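Local coordinates for ABC transporter periplasmic-binding protein YtfQ (Mycobacterium smegmatis, PDB 6HBD) that binds furanose sugars such as beta-D-galactofuranose and probably delivers them, as the solute-binding component, to an ABC transporter, at residues G16-G21 with G73-A78; G57-Q62 with S80-T85; P145-Q150 with K201-I206; P100-D105 with T118-D123; A242-M247 with A300-R305. All blocks are in the same frame, centred on the assembly; numbering follows the deposited sequence.

Contact 1: residues G16-G21 with G73-A78; sequences GALTLG and GVDVIA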
# COMPACT_ATOMS: atom_id res chain seq x y z
N GLY A 16 -32.60 6.07 6.35
CA GLY A 16 -32.50 7.29 5.54
C GLY A 16 -31.31 8.17 5.91
O GLY A 16 -31.50 9.30 6.40
N ALA A 17 -30.07 7.67 5.63
CA ALA A 17 -28.77 8.31 5.92
C ALA A 17 -27.85 8.29 4.70
O ALA A 17 -28.18 7.63 3.71
CB ALA A 17 -28.09 7.57 7.07
N LEU A 18 -26.67 8.94 4.80
CA LEU A 18 -25.68 8.97 3.70
C LEU A 18 -25.44 7.57 3.12
O LEU A 18 -25.23 6.62 3.88
CB LEU A 18 -24.34 9.55 4.17
CG LEU A 18 -23.24 9.63 3.12
CD1 LEU A 18 -23.54 10.69 2.10
CD2 LEU A 18 -21.92 9.94 3.75
N THR A 19 -25.46 7.45 1.79
CA THR A 19 -25.25 6.19 1.09
C THR A 19 -23.89 6.27 0.40
O THR A 19 -23.65 7.20 -0.37
CB THR A 19 -26.38 5.90 0.10
OG1 THR A 19 -27.65 6.08 0.75
CG2 THR A 19 -26.28 4.51 -0.51
N LEU A 20 -22.99 5.33 0.72
CA LEU A 20 -21.63 5.29 0.19
C LEU A 20 -21.43 3.99 -0.56
O LEU A 20 -21.90 2.95 -0.11
CB LEU A 20 -20.65 5.36 1.38
CG LEU A 20 -19.14 5.61 1.15
CD1 LEU A 20 -18.37 4.33 1.02
CD2 LEU A 20 -18.88 6.55 0.01
N GLY A 21 -20.79 4.06 -1.72
CA GLY A 21 -20.45 2.89 -2.51
C GLY A 21 -18.94 2.76 -2.55
O GLY A 21 -18.27 3.70 -3.00
N GLY A 73 -27.98 4.92 -7.45
CA GLY A 73 -28.27 6.29 -7.06
C GLY A 73 -27.69 6.61 -5.71
O GLY A 73 -28.39 7.13 -4.83
N VAL A 74 -26.38 6.31 -5.53
CA VAL A 74 -25.68 6.56 -4.26
C VAL A 74 -25.34 8.04 -4.15
O VAL A 74 -25.41 8.77 -5.14
CB VAL A 74 -24.44 5.63 -4.03
CG1 VAL A 74 -24.80 4.16 -4.23
CG2 VAL A 74 -23.26 6.02 -4.90
N ASP A 75 -25.01 8.50 -2.94
CA ASP A 75 -24.70 9.90 -2.68
C ASP A 75 -23.22 10.23 -2.97
O ASP A 75 -22.94 11.32 -3.46
CB ASP A 75 -25.10 10.29 -1.24
CG ASP A 75 -26.55 9.99 -0.91
OD1 ASP A 75 -27.43 10.27 -1.76
OD2 ASP A 75 -26.82 9.47 0.20
N VAL A 76 -22.29 9.32 -2.64
CA VAL A 76 -20.84 9.48 -2.90
C VAL A 76 -20.29 8.11 -3.28
O VAL A 76 -20.81 7.09 -2.83
CB VAL A 76 -20.09 10.07 -1.67
CG1 VAL A 76 -18.57 10.08 -1.89
CG2 VAL A 76 -20.58 11.47 -1.33
N ILE A 77 -19.23 8.09 -4.11
CA ILE A 77 -18.51 6.87 -4.50
C ILE A 77 -17.03 7.01 -4.11
O ILE A 77 -16.46 8.10 -4.17
CB ILE A 77 -18.67 6.52 -6.02
CG1 ILE A 77 -20.10 6.04 -6.30
CG2 ILE A 77 -17.65 5.45 -6.46
CD1 ILE A 77 -20.54 6.01 -7.78
N ALA A 78 -16.43 5.91 -3.68
CA ALA A 78 -15.02 5.87 -3.33
C ALA A 78 -14.48 4.53 -3.74
O ALA A 78 -15.23 3.55 -3.77
CB ALA A 78 -14.84 6.11 -1.85
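Two backbone amides converge on Thr19 O. Asp75 N donates to Thr19 O at 3.2 Å, from a position tilted off the carbonyl plane, while Val76 N adds a weak, longer bond. Thr19 and Asp75 meet again through the aspartate side chain, since Asp75 OD2 accepts from Thr19 N at 2.9 Å. That bond reaches the carboxylate oxygen on its anti side and lies 27° out of the carboxylate plane. The torsion of Asp75 explains the reach: with CG anti to the carbonyl carbon and beside its own N (chi1 -55°), the carboxylate comes round to the start of the neighbouring strand, and CB is left against Leu18 CD1 at 3.7 Å. Beyond this exchange the pairing is regular and parallel. Gly21 N donates to Val76 O at 3.2 Å, and Ala78 N reaches Gly21 O at 3.0 Å, nearly in line with that carbonyl. The two short strand axes approach to 4.9 Å and cross at -28°. Leu20 and Val76 share one face, where Leu20 CD2 lies 4.0 Å from Val76 CG1. Leu20 also bonds through its backbone to Asn49 and Lys51 at the edge strand 49-54, whereas Ile77 bonds to Pro100 and Ile102 on the other flank. Helix 266-277 packs on Leu18 and Val76, and helix 59-72 packs on Val74 and Ile77, giving the layered alpha/beta sandwich of a periplasmic binding protein lobe.

Contact 2: residues G57-Q62 with S80-T85; sequences GEQEKQ and SPVVRT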
# COMPACT_ATOMS: atom_id res chain seq x y z
N GLY A 57 -9.07 -8.18 -7.70
CA GLY A 57 -7.83 -7.85 -8.40
C GLY A 57 -7.94 -7.58 -9.89
O GLY A 57 -6.91 -7.56 -10.57
N GLU A 58 -9.16 -7.30 -10.40
CA GLU A 58 -9.40 -7.08 -11.83
C GLU A 58 -10.15 -5.77 -12.05
O GLU A 58 -11.27 -5.61 -11.57
CB GLU A 58 -10.15 -8.27 -12.45
CG GLU A 58 -11.27 -8.84 -11.59
CD GLU A 58 -11.96 -10.05 -12.18
OE1 GLU A 58 -13.21 -10.10 -12.16
OE2 GLU A 58 -11.24 -10.97 -12.66
N GLN A 59 -9.50 -4.82 -12.77
CA GLN A 59 -10.01 -3.46 -13.02
C GLN A 59 -11.41 -3.39 -13.61
O GLN A 59 -12.15 -2.46 -13.30
CB GLN A 59 -9.03 -2.70 -13.94
CG GLN A 59 -9.51 -1.30 -14.32
CD GLN A 59 -8.41 -0.38 -14.79
OE1 GLN A 59 -7.33 -0.80 -15.22
NE2 GLN A 59 -8.69 0.91 -14.77
N GLU A 60 -11.76 -4.35 -14.46
CA GLU A 60 -13.05 -4.39 -15.15
C GLU A 60 -14.18 -4.57 -14.15
O GLU A 60 -15.27 -4.04 -14.38
CB GLU A 60 -13.10 -5.51 -16.22
CG GLU A 60 -12.19 -5.30 -17.43
CD GLU A 60 -10.70 -5.24 -17.14
OE1 GLU A 60 -10.02 -4.33 -17.67
OE2 GLU A 60 -10.21 -6.09 -16.35
N LYS A 61 -13.93 -5.29 -13.03
CA LYS A 61 -14.93 -5.53 -12.00
C LYS A 61 -15.05 -4.32 -11.04
O LYS A 61 -16.12 -4.13 -10.45
CB LYS A 61 -14.66 -6.86 -11.29
CG LYS A 61 -15.84 -7.43 -10.48
CD LYS A 61 -17.03 -7.95 -11.33
CE LYS A 61 -18.38 -7.55 -10.76
NZ LYS A 61 -18.64 -8.13 -9.41
N GLN A 62 -14.00 -3.46 -10.93
CA GLN A 62 -14.09 -2.21 -10.15
C GLN A 62 -14.93 -1.22 -10.98
O GLN A 62 -15.75 -0.48 -10.43
CB GLN A 62 -12.71 -1.56 -9.91
CG GLN A 62 -11.85 -2.22 -8.85
CD GLN A 62 -10.85 -1.26 -8.25
OE1 GLN A 62 -9.70 -1.11 -8.72
NE2 GLN A 62 -11.25 -0.58 -7.19
N SER A 80 -10.37 2.24 -4.64
CA SER A 80 -8.92 2.19 -4.63
C SER A 80 -8.49 1.81 -6.05
O SER A 80 -8.54 0.63 -6.39
CB SER A 80 -8.44 1.17 -3.61
OG SER A 80 -7.10 0.80 -3.87
N PRO A 81 -8.13 2.79 -6.91
CA PRO A 81 -7.75 2.45 -8.30
C PRO A 81 -6.65 1.40 -8.40
O PRO A 81 -5.47 1.71 -8.19
CB PRO A 81 -7.33 3.80 -8.91
CG PRO A 81 -7.65 4.83 -7.93
CD PRO A 81 -8.04 4.24 -6.64
N VAL A 82 -7.04 0.14 -8.68
CA VAL A 82 -6.09 -0.98 -8.79
C VAL A 82 -4.82 -0.59 -9.57
O VAL A 82 -3.70 -0.82 -9.08
CB VAL A 82 -6.74 -2.29 -9.33
CG1 VAL A 82 -7.40 -2.10 -10.69
CG2 VAL A 82 -5.71 -3.42 -9.39
N VAL A 83 -5.00 0.05 -10.76
CA VAL A 83 -3.92 0.58 -11.61
C VAL A 83 -4.25 2.03 -11.97
O VAL A 83 -5.41 2.44 -11.93
CB VAL A 83 -3.59 -0.29 -12.85
CG1 VAL A 83 -3.01 -1.64 -12.45
CG2 VAL A 83 -4.81 -0.47 -13.75
N ARG A 84 -3.20 2.83 -12.22
CA ARG A 84 -3.35 4.25 -12.48
C ARG A 84 -4.28 4.62 -13.66
O ARG A 84 -4.96 5.65 -13.60
CB ARG A 84 -1.98 4.90 -12.74
CG ARG A 84 -1.05 4.97 -11.54
CD ARG A 84 -0.75 6.39 -11.12
NE ARG A 84 0.57 6.54 -10.50
CZ ARG A 84 1.73 6.55 -11.16
NH1 ARG A 84 1.77 6.35 -12.48
NH2 ARG A 84 2.87 6.72 -10.50
N THR A 85 -4.30 3.80 -14.71
CA THR A 85 -4.96 4.07 -16.00
C THR A 85 -6.27 3.27 -16.32
O THR A 85 -6.45 2.14 -15.87
CB THR A 85 -3.91 3.73 -17.04
OG1 THR A 85 -3.68 2.32 -16.95
CG2 THR A 85 -2.57 4.50 -16.80
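Gln59 lays its CB against Val82 CG1 at 3.7 Å, and its extended chain carries the terminal amide on past Val83 to Thr85. The contact lies in an alpha/beta lobe of the periplasmic binding protein fold, where the first turn of helix 59-72 meets the loop that follows strand 76-79. With CG anti to the backbone N (chi1 177°), the Gln59 chain crosses Val83 at about a right angle. Its NE2 donates to Thr85 O at 2.8 Å; the acceptor lies within 3° of the amide plane, although the donor is tilted 30° from the carbonyl plane of Thr85. One turn further on, Gln62 uses both ends of its amide to read the backbone of the same loop, so the rotation of that amide is fixed by two bonds. Ser80, whose O takes one of them, belongs by its side chain to the sugar-binding side of the loop: its OG bonds to Asp105 OD1. Further along the loop, Arg84 forms a salt bridge with Asp162. The Gln62 bonds differ in quality: OE1 receives Val82 N at 2.9 Å in the carbonyl plane, whereas NE2 approaches Ser80 O at 3.1 Å from above its carbonyl plane.

Contact 3: residues P145-Q150 with K201-I206; sequences PVNIVQ and KSTPQI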
# COMPACT_ATOMS: atom_id res chain seq x y z
N PRO A 145 30.56 -5.16 -3.64
CA PRO A 145 29.16 -4.88 -4.02
C PRO A 145 28.16 -5.63 -3.14
O PRO A 145 28.48 -6.68 -2.56
CB PRO A 145 29.10 -5.29 -5.50
CG PRO A 145 30.16 -6.29 -5.67
CD PRO A 145 31.23 -6.00 -4.65
N VAL A 146 26.94 -5.04 -3.01
CA VAL A 146 25.82 -5.53 -2.21
C VAL A 146 24.65 -5.74 -3.18
O VAL A 146 24.21 -4.80 -3.86
CB VAL A 146 25.49 -4.53 -1.07
CG1 VAL A 146 24.39 -5.06 -0.16
CG2 VAL A 146 26.75 -4.21 -0.26
N ASN A 147 24.18 -6.97 -3.26
CA ASN A 147 23.18 -7.39 -4.22
C ASN A 147 21.78 -7.24 -3.70
O ASN A 147 21.41 -7.94 -2.76
CB ASN A 147 23.44 -8.83 -4.66
CG ASN A 147 24.54 -8.95 -5.68
OD1 ASN A 147 24.35 -9.57 -6.73
ND2 ASN A 147 25.73 -8.41 -5.41
N ILE A 148 20.99 -6.37 -4.34
CA ILE A 148 19.62 -6.12 -3.94
C ILE A 148 18.70 -6.80 -4.93
O ILE A 148 18.89 -6.72 -6.13
CB ILE A 148 19.29 -4.59 -3.77
CG1 ILE A 148 20.13 -3.96 -2.63
CG2 ILE A 148 17.81 -4.36 -3.49
CD1 ILE A 148 20.48 -2.66 -2.85
N VAL A 149 17.68 -7.44 -4.41
CA VAL A 149 16.62 -8.10 -5.16
C VAL A 149 15.37 -7.26 -4.83
O VAL A 149 15.35 -6.66 -3.76
CB VAL A 149 16.53 -9.54 -4.65
CG1 VAL A 149 15.49 -10.33 -5.40
CG2 VAL A 149 17.89 -10.20 -4.75
N GLN A 150 14.38 -7.17 -5.73
CA GLN A 150 13.21 -6.32 -5.52
C GLN A 150 11.90 -7.00 -5.93
O GLN A 150 11.73 -7.35 -7.10
CB GLN A 150 13.39 -4.97 -6.27
CG GLN A 150 12.17 -4.00 -6.19
CD GLN A 150 12.40 -2.51 -6.50
OE1 GLN A 150 11.49 -1.82 -6.94
NE2 GLN A 150 13.57 -1.91 -6.21
N LYS A 201 17.47 -19.09 -7.83
CA LYS A 201 18.07 -19.82 -8.93
C LYS A 201 18.95 -18.84 -9.72
O LYS A 201 20.18 -18.91 -9.63
CB LYS A 201 16.98 -20.43 -9.86
CG LYS A 201 16.14 -21.52 -9.21
CD LYS A 201 15.04 -22.02 -10.16
CE LYS A 201 13.73 -22.30 -9.46
NZ LYS A 201 12.65 -22.62 -10.42
N SER A 202 18.32 -17.87 -10.41
CA SER A 202 19.00 -16.91 -11.28
C SER A 202 20.13 -16.12 -10.62
O SER A 202 21.12 -15.83 -11.30
CB SER A 202 17.99 -15.94 -11.90
OG SER A 202 17.48 -14.98 -10.99
N THR A 203 20.01 -15.76 -9.34
CA THR A 203 21.03 -14.95 -8.66
C THR A 203 21.75 -15.76 -7.58
O THR A 203 21.10 -16.26 -6.65
CB THR A 203 20.42 -13.64 -8.14
OG1 THR A 203 19.64 -13.06 -9.18
CG2 THR A 203 21.50 -12.63 -7.70
N PRO A 204 23.09 -15.87 -7.66
CA PRO A 204 23.82 -16.61 -6.61
C PRO A 204 23.98 -15.78 -5.34
O PRO A 204 23.47 -16.20 -4.29
CB PRO A 204 25.16 -16.94 -7.27
CG PRO A 204 25.34 -15.93 -8.36
CD PRO A 204 24.00 -15.32 -8.68
N GLN A 205 24.63 -14.59 -5.45
CA GLN A 205 24.88 -13.69 -4.32
C GLN A 205 23.69 -12.73 -4.16
O GLN A 205 23.50 -11.87 -5.01
CB GLN A 205 26.18 -12.89 -4.55
CG GLN A 205 26.62 -12.01 -3.36
CD GLN A 205 27.45 -10.80 -3.79
OE1 GLN A 205 28.03 -10.76 -4.88
NE2 GLN A 205 27.52 -9.79 -2.94
N ILE A 206 22.89 -12.90 -3.08
CA ILE A 206 21.75 -12.05 -2.71
C ILE A 206 22.02 -11.52 -1.28
O ILE A 206 21.97 -12.29 -0.31
CB ILE A 206 20.40 -12.83 -2.80
CG1 ILE A 206 20.07 -13.21 -4.26
CG2 ILE A 206 19.28 -11.99 -2.18
CD1 ILE A 206 18.86 -14.13 -4.44
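Gln205 reaches across to the start of strand 146-152, where its NE2 donates to Pro145 O at 3.3 Å. The acceptor lies almost in the Gln205 amide plane, yet the donor stands 43° above the carbonyl plane of Pro145, so the bond is well aimed at one end and poorly at the other. Its chain gets there by being stretched: CG is anti to the backbone N (chi1 -174°) and the rest continues extended. The same NE2 also bonds to Asp207 OD1, just beyond the segment, and that oxygen in turn accepts from Asn147 N; Asp207 therefore helps to position both the glutamine and the strand.

Asn147 turns the other way. Its CG is anti to the carbonyl carbon (chi1 -79°), which brings the amide across the Gln205 chain at about a right angle, the two amide planes being inclined to each other. Here proximity does not amount to bonding: ND2 is 3.3 Å from Gln205 OE1, but the angle is poor, and Asn147 OD1 and Gln205 O, 3.0 Å apart, are both acceptors as modelled.

Deeper in, the contact becomes apolar. Val149 CG2, anti to the carbonyl carbon, meets Ile206 CG2 at 3.4 Å and CG1 of the same residue at 3.7 Å. Backbone bonds from Asn147 to Asp207 and Val208 carry the pairing forward into strand 208-211. Segment 201-206 thus holds the end of helix 189-202 and the turn that leads from it to strand 208-211, parallel to 146-152, a connection belonging to the Rossmann-like alpha/beta lobe of a periplasmic binding protein.

Contact 4: residues P100-D105 with T118-D123; sequences PVILTD and TFIGAD. With GZL (beta-D-galactofuranose), chain L.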
# COMPACT_ATOMS: atom_id res chain seq x y z
N PRO A 100 -20.03 12.66 -6.21
CA PRO A 100 -18.61 12.96 -5.97
C PRO A 100 -17.74 11.70 -5.82
O PRO A 100 -18.26 10.64 -5.45
CB PRO A 100 -18.64 13.77 -4.67
CG PRO A 100 -20.03 14.28 -4.54
CD PRO A 100 -20.87 13.19 -5.12
N VAL A 101 -16.41 11.82 -6.08
CA VAL A 101 -15.51 10.68 -6.02
C VAL A 101 -14.36 10.94 -5.05
O VAL A 101 -13.81 12.03 -5.06
CB VAL A 101 -15.00 10.32 -7.43
CG1 VAL A 101 -14.03 9.14 -7.40
CG2 VAL A 101 -16.16 10.02 -8.37
N ILE A 102 -14.00 9.93 -4.21
CA ILE A 102 -12.86 9.99 -3.28
C ILE A 102 -11.96 8.79 -3.61
O ILE A 102 -12.44 7.66 -3.71
CB ILE A 102 -13.23 10.01 -1.76
CG1 ILE A 102 -14.19 11.18 -1.42
CG2 ILE A 102 -11.96 10.08 -0.90
CD1 ILE A 102 -14.87 11.10 -0.03
N LEU A 103 -10.66 9.06 -3.78
CA LEU A 103 -9.67 8.03 -4.09
C LEU A 103 -8.98 7.66 -2.79
O LEU A 103 -8.61 8.57 -2.04
CB LEU A 103 -8.66 8.54 -5.13
CG LEU A 103 -9.02 8.29 -6.61
CD1 LEU A 103 -10.49 8.59 -6.92
CD2 LEU A 103 -8.09 9.06 -7.52
N THR A 104 -8.88 6.35 -2.47
CA THR A 104 -8.26 5.88 -1.22
C THR A 104 -7.10 4.91 -1.53
O THR A 104 -7.24 4.00 -2.35
CB THR A 104 -9.30 5.32 -0.20
OG1 THR A 104 -9.42 3.90 -0.29
CG2 THR A 104 -10.65 5.96 -0.30
N ASP A 105 -5.92 5.18 -0.92
CA ASP A 105 -4.66 4.44 -0.95
C ASP A 105 -4.01 4.21 -2.34
O ASP A 105 -2.91 3.67 -2.39
CB ASP A 105 -4.82 3.11 -0.20
CG ASP A 105 -5.73 2.06 -0.80
OD1 ASP A 105 -5.28 1.33 -1.71
OD2 ASP A 105 -6.89 1.93 -0.32
N THR A 118 -10.81 14.24 -3.63
CA THR A 118 -9.58 14.13 -2.84
C THR A 118 -8.96 12.76 -2.95
O THR A 118 -9.64 11.82 -3.37
CB THR A 118 -9.88 14.46 -1.35
OG1 THR A 118 -8.66 14.54 -0.61
CG2 THR A 118 -10.80 13.44 -0.69
N PHE A 119 -7.68 12.65 -2.50
CA PHE A 119 -6.93 11.39 -2.43
C PHE A 119 -6.37 11.20 -1.00
O PHE A 119 -5.57 12.02 -0.54
CB PHE A 119 -5.81 11.35 -3.49
CG PHE A 119 -4.81 10.21 -3.36
CD1 PHE A 119 -5.23 8.92 -3.10
CD2 PHE A 119 -3.45 10.43 -3.54
CE1 PHE A 119 -4.30 7.90 -2.93
CE2 PHE A 119 -2.53 9.40 -3.40
CZ PHE A 119 -2.96 8.14 -3.09
N ILE A 120 -6.78 10.10 -0.33
CA ILE A 120 -6.34 9.75 1.02
C ILE A 120 -5.35 8.63 0.82
O ILE A 120 -5.75 7.59 0.30
CB ILE A 120 -7.48 9.27 1.97
CG1 ILE A 120 -8.88 9.78 1.57
CG2 ILE A 120 -7.18 9.61 3.46
CD1 ILE A 120 -10.02 8.92 2.18
N GLY A 121 -4.08 8.82 1.18
CA GLY A 121 -3.09 7.76 1.01
C GLY A 121 -1.77 8.16 1.60
O GLY A 121 -1.70 9.23 2.20
N ALA A 122 -0.69 7.36 1.40
CA ALA A 122 0.62 7.72 1.95
C ALA A 122 1.54 8.26 0.86
O ALA A 122 1.13 8.30 -0.30
CB ALA A 122 1.23 6.50 2.61
N ASP A 123 2.76 8.72 1.23
CA ASP A 123 3.76 9.17 0.26
C ASP A 123 4.62 7.95 -0.02
O ASP A 123 5.66 7.73 0.65
CB ASP A 123 4.60 10.37 0.76
CG ASP A 123 5.68 10.89 -0.20
OD1 ASP A 123 5.68 10.47 -1.40
OD2 ASP A 123 6.52 11.71 0.23
C6 GZL L . -0.93 1.32 -0.41
C5 GZL L . -1.92 0.26 -0.85
C4 GZL L . -1.23 -1.05 -1.20
C3 GZL L . -0.45 -1.70 -0.06
C2 GZL L . -0.45 -3.15 -0.51
O6 GZL L . -1.60 2.57 -0.26
O5 GZL L . -2.73 0.73 -1.93
O4 GZL L . -2.23 -2.04 -1.54
O3 GZL L . 0.88 -1.23 0.10
C1 GZL L . -1.88 -3.31 -0.98
O2 GZL L . -0.16 -4.08 0.53
O1 GZL L . -1.76 -4.29 -1.95
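Ile102 lies side by side with Thr118, the two pointing the same way, and its CG2 meets Thr118 CG2 at 3.6 Å. That methyl also reaches Ile120 CD1. The next residue, Leu103, bonds to the neighbouring strand through both its N and its O: its N donates to Thr118 O at 3.0 Å, and its O receives Ile120 N at 2.9 Å with an N-H...O angle of 166°. With CG anti to the backbone N (chi1 169°), the Phe119 ring comes alongside the strand and turns an edge to it, CD1 lying 3.6 Å from Leu103 O. These are neighbouring parallel strands of one lobe's central sheet in the periplasmic binding protein fold, whose sugar site lies at the strands' C-terminal ends; their short axes run 4.7 Å apart. Thr104 puts CG2 beside Ile120 CD1, while its OG1 donates to Asp105 OD2 from above the carboxylate plane. Asp105 ends the ladder: its N bonds to Ile120 O at 2.7 Å, nearly straight. Positive phi (59°) turns the chain here, and Asp105 O accepts from O6 of the bound galactofuranose at 2.7 Å. The carboxylate is held by a salt bridge from Arg32 at OD2, and Asp105 OD1 lies 2.6 Å from the sugar's O5.

Contact 5: residues A242-M247 with A300-R305; sequences ATHDGM and AALPNR. With ZN (zinc ion), chain C.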
# COMPACT_ATOMS: atom_id res chain seq x y z
N ALA A 242 4.06 -2.94 7.35
CA ALA A 242 3.93 -3.08 8.82
C ALA A 242 2.54 -3.68 9.21
O ALA A 242 1.81 -3.12 10.00
CB ALA A 242 4.19 -1.76 9.55
N THR A 243 2.17 -4.81 8.58
CA THR A 243 1.02 -5.66 8.89
C THR A 243 1.35 -6.42 10.18
O THR A 243 2.46 -6.29 10.71
CB THR A 243 0.75 -6.62 7.75
OG1 THR A 243 1.96 -7.29 7.41
CG2 THR A 243 0.19 -5.92 6.53
N HIS A 244 0.39 -7.19 10.71
CA HIS A 244 0.60 -7.94 11.94
C HIS A 244 1.68 -8.94 11.73
O HIS A 244 2.68 -8.93 12.45
CB HIS A 244 -0.69 -8.65 12.40
CG HIS A 244 -0.70 -9.13 13.81
ND1 HIS A 244 -1.80 -9.79 14.32
CD2 HIS A 244 0.22 -8.98 14.79
CE1 HIS A 244 -1.52 -10.03 15.59
NE2 HIS A 244 -0.30 -9.57 15.91
N ASP A 245 1.52 -9.76 10.67
CA ASP A 245 2.47 -10.82 10.33
C ASP A 245 3.84 -10.23 9.97
O ASP A 245 4.86 -10.69 10.50
CB ASP A 245 1.89 -11.74 9.25
CG ASP A 245 0.55 -12.36 9.66
OD1 ASP A 245 0.20 -12.28 10.85
OD2 ASP A 245 -0.14 -12.91 8.78
N GLY A 246 3.86 -9.16 9.19
CA GLY A 246 5.10 -8.46 8.87
C GLY A 246 5.82 -7.98 10.11
O GLY A 246 6.99 -8.32 10.33
N MET A 247 5.10 -7.28 10.99
CA MET A 247 5.66 -6.78 12.25
C MET A 247 6.13 -7.88 13.20
O MET A 247 7.15 -7.70 13.88
CB MET A 247 4.65 -5.90 12.95
CG MET A 247 4.51 -4.54 12.29
SD MET A 247 5.57 -3.23 12.96
CE MET A 247 6.98 -3.87 13.01
N ALA A 300 8.34 -3.29 20.66
CA ALA A 300 7.63 -2.30 21.45
C ALA A 300 6.37 -1.77 20.79
O ALA A 300 5.48 -1.26 21.47
CB ALA A 300 8.56 -1.15 21.77
N ALA A 301 6.32 -1.81 19.45
CA ALA A 301 5.18 -1.28 18.66
C ALA A 301 4.03 -2.25 18.53
O ALA A 301 2.93 -1.81 18.21
CB ALA A 301 5.67 -0.87 17.28
N LEU A 302 4.25 -3.56 18.75
CA LEU A 302 3.20 -4.57 18.60
C LEU A 302 2.04 -4.49 19.58
O LEU A 302 0.93 -4.75 19.13
CB LEU A 302 3.77 -5.99 18.63
CG LEU A 302 4.31 -6.48 17.31
CD1 LEU A 302 5.28 -7.62 17.53
CD2 LEU A 302 3.18 -6.89 16.35
N PRO A 303 2.27 -4.17 20.87
CA PRO A 303 1.20 -4.17 21.87
C PRO A 303 -0.17 -3.60 21.45
O PRO A 303 -0.92 -4.37 20.86
CB PRO A 303 1.83 -3.45 23.04
CG PRO A 303 3.21 -3.94 22.99
CD PRO A 303 3.56 -3.92 21.53
N ASN A 304 -0.57 -2.38 21.78
CA ASN A 304 -1.94 -1.97 21.41
C ASN A 304 -1.87 -1.30 20.07
O ASN A 304 -2.01 -0.08 19.95
CB ASN A 304 -2.53 -1.09 22.49
CG ASN A 304 -2.58 -1.82 23.80
OD1 ASN A 304 -3.50 -2.61 24.07
ND2 ASN A 304 -1.57 -1.62 24.63
N ARG A 305 -1.64 -2.11 19.05
CA ARG A 305 -1.34 -1.67 17.69
C ARG A 305 -2.42 -0.88 17.02
O ARG A 305 -2.16 0.23 16.57
CB ARG A 305 -0.95 -2.85 16.79
CG ARG A 305 0.46 -2.75 16.23
CD ARG A 305 0.52 -2.51 14.73
NE ARG A 305 1.36 -1.36 14.40
CZ ARG A 305 1.72 -1.03 13.17
NH1 ARG A 305 1.30 -1.75 12.14
NH2 ARG A 305 2.49 0.02 12.95
ZN ZN C . -3.31 -10.43 12.76
O HOH W 1 -2.35 -12.17 11.84
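Leu302 CD2 lies 3.8 Å from Met247 CB and 3.9 Å from His244 CD2, touching that imidazole at its edge, near the ring plane. Leu302 thereby supplies the apolar part of the contact between the start of helix 244-252 and the chain that follows helix 295-301.

His244 can be followed outward. CB leaves the helix with CG anti to the backbone N (chi1 -164°), which places the ring across the Leu302 side chain at about a right angle. On one side of the ring CD2 meets the leucine methyl; on the other His244 ND1 binds a zinc ion at 2.3 Å. A water 2.2 Å from the zinc donates to Asp245 OD1, linking the next residue to the metal through the second shell. Asp245 itself is held by a salt bridge to Arg189.

Arg305 reaches the other end of the segment on a chain bent at chi2 and chi3. Its NH1 comes 2.6 Å from Ala242 O, which lies at the edge of the guanidinium, near its plane, while Met247 CG sits 4.2 Å above one face, offset toward the rim. The first turn of helix 244-252 is capped by Thr243, the N-cap residue, whose OG1 accepts from Gly246 N at 3.2 Å.

The chemistry thus separates into a zinc-binding side and a guanidinium side, with Leu302 and Met247 between them. Glu260, a ligand of a second zinc, lies near the guanidinium, and its negative charge probably offsets the positive charge of Arg305 beside that metal.

From the N terminus, contact 1 closes the first long loop, pairing strand 19-24 with strand 76-79. Contact 2 opens within that loop and closes just beyond it, so the two cross, tying the start of helix 59-72 to the loop after strand 76-79. Contact 4 then closes a short loop in the same sheet; strand 101-104 bonds directly to Ile77 of contact 1, and contacts 2 and 4 touch through Ser80 and Asp105. Contact 3 follows in series in the other sheet, its centre about 49 Å from that of contact 1. Last, contact 5 joins the start of helix 244-252 to the turn from helix 295-301 into helix 305-313.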